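Local atomic coordinates of designed CISK-PX domain (Synthetic construct, PDB entry 4OXW), a protein that probably binds phosphoinositide lipids of membranes, as PX domains do, being a computationally designed version of the CISK PX domain. Residues Tyr45-Tyr49 and Leu66-Lys70. Numbering follows the deposited sequence.
With SO4 (sulfate ion), chain B.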
# COMPACT_ATOMS: atom_id res chain seq x y z
N TYR A 45 5.50 0.42 -3.85
CA TYR A 45 5.64 1.57 -2.97
C TYR A 45 5.25 2.85 -3.70
O TYR A 45 4.58 3.73 -3.15
CB TYR A 45 7.07 1.75 -2.42
CG TYR A 45 7.22 3.00 -1.59
CD1 TYR A 45 6.83 3.04 -0.25
CD2 TYR A 45 7.77 4.18 -2.13
CE1 TYR A 45 6.96 4.19 0.51
CE2 TYR A 45 7.88 5.31 -1.38
CZ TYR A 45 7.47 5.34 -0.07
OH TYR A 45 7.59 6.48 0.69
N SER A 46 5.67 2.97 -4.96
CA SER A 46 5.37 4.19 -5.73
C SER A 46 3.89 4.36 -5.96
O SER A 46 3.42 5.49 -6.11
CB SER A 46 6.11 4.20 -7.07
OG SER A 46 5.80 3.09 -7.86
N ASP A 47 3.13 3.26 -6.02
CA ASP A 47 1.65 3.36 -6.08
C ASP A 47 1.09 3.97 -4.78
O ASP A 47 0.21 4.87 -4.81
CB ASP A 47 0.99 2.05 -6.35
CG ASP A 47 1.43 1.41 -7.66
OD1 ASP A 47 1.57 2.14 -8.65
OD2 ASP A 47 1.50 0.17 -7.68
N PHE A 48 1.54 3.48 -3.65
CA PHE A 48 1.18 4.04 -2.36
C PHE A 48 1.57 5.51 -2.24
O PHE A 48 0.82 6.31 -1.71
CB PHE A 48 1.84 3.35 -1.19
CG PHE A 48 1.30 1.99 -0.84
CD1 PHE A 48 0.36 1.86 0.19
CD2 PHE A 48 1.77 0.84 -1.44
CE1 PHE A 48 -0.09 0.60 0.55
CE2 PHE A 48 1.32 -0.43 -1.08
CZ PHE A 48 0.38 -0.54 -0.06
N TYR A 49 2.74 5.87 -2.77
CA TYR A 49 3.22 7.24 -2.69
C TYR A 49 2.33 8.20 -3.51
O TYR A 49 1.99 9.27 -3.02
CB TYR A 49 4.66 7.28 -3.20
CG TYR A 49 5.34 8.62 -3.03
CD1 TYR A 49 6.04 8.92 -1.88
CD2 TYR A 49 5.29 9.55 -4.05
CE1 TYR A 49 6.65 10.16 -1.72
CE2 TYR A 49 5.91 10.76 -3.91
CZ TYR A 49 6.58 11.06 -2.76
OH TYR A 49 7.21 12.28 -2.66
N LEU A 66 2.91 8.34 5.77
CA LEU A 66 3.31 7.29 4.86
C LEU A 66 4.73 6.86 5.23
O LEU A 66 5.56 7.71 5.49
CB LEU A 66 3.36 7.84 3.42
CG LEU A 66 3.68 6.79 2.33
CD1 LEU A 66 2.55 5.84 2.03
CD2 LEU A 66 4.09 7.46 1.05
N PRO A 67 5.04 5.57 5.16
CA PRO A 67 6.45 5.12 5.32
C PRO A 67 7.38 5.84 4.35
O PRO A 67 7.01 6.16 3.22
CB PRO A 67 6.38 3.62 5.03
CG PRO A 67 5.00 3.27 5.40
CD PRO A 67 4.13 4.42 5.03
N PRO A 68 8.59 6.14 4.80
CA PRO A 68 9.46 7.02 4.05
C PRO A 68 10.09 6.46 2.77
O PRO A 68 10.25 5.23 2.60
CB PRO A 68 10.57 7.35 5.06
CG PRO A 68 10.64 6.18 5.92
CD PRO A 68 9.22 5.65 6.03
N LYS A 69 10.52 7.38 1.91
CA LYS A 69 11.34 7.04 0.77
C LYS A 69 12.71 6.60 1.27
O LYS A 69 13.20 7.11 2.27
CB LYS A 69 11.53 8.22 -0.20
CG LYS A 69 10.27 8.61 -0.94
CD LYS A 69 10.57 9.60 -2.05
CE LYS A 69 10.83 10.99 -1.50
NZ LYS A 69 10.38 12.05 -2.46
N LYS A 70 13.28 5.64 0.54
CA LYS A 70 14.57 5.05 0.92
C LYS A 70 15.35 4.75 -0.33
O LYS A 70 14.80 4.41 -1.35
CB LYS A 70 14.39 3.73 1.69
CG LYS A 70 13.64 3.87 3.03
CD LYS A 70 13.47 2.56 3.80
CE LYS A 70 14.78 2.14 4.42
NZ LYS A 70 15.42 3.13 5.34
S SO4 B . 9.16 1.25 -6.18
O1 SO4 B . 9.66 0.39 -5.05
O2 SO4 B . 9.71 0.55 -7.38
O3 SO4 B . 7.71 1.56 -6.25
O4 SO4 B . 9.77 2.57 -5.96
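Leu66 forms the apolar centre, its CB directed at the first turn of helix 45-58. Leu66 CD1 lies 4.1 Å from Phe48 CB, and Leu66 CD2 approaches Tyr49 CD1 at 3.8 Å and Tyr45 CZ at 4.1 Å. The Phe48 ring itself leads away, meeting Leu88 and, edge-to-face, Phe110. Tyr45 and Tyr49, one turn apart and both t rotamers, reach across to the proline-rich loop. Tyr45 OH donates a short 2.6 Å hydrogen bond to Pro67 O, a carbonyl followed by Pro68. Farther out, Lys69 lays its chain past the Tyr45 ring edge, and its NZ donates to Tyr49 OH at 3.2 Å. Arg84 of helix 78-96 hydrogen-bonds to Pro68 O and makes a cation-pi contact with Tyr45. At the helix N-terminus, a sulfate accepts from Ser46 N (2.8 Å to O3) and from Arg44, consistent with the phosphate site of a PX domain. Tyr45 thus holds the PX proline-rich loop by a backbone carbonyl, independent of side chain, whereas the outer Tyr49 bond depends on the Lys69 ammonium.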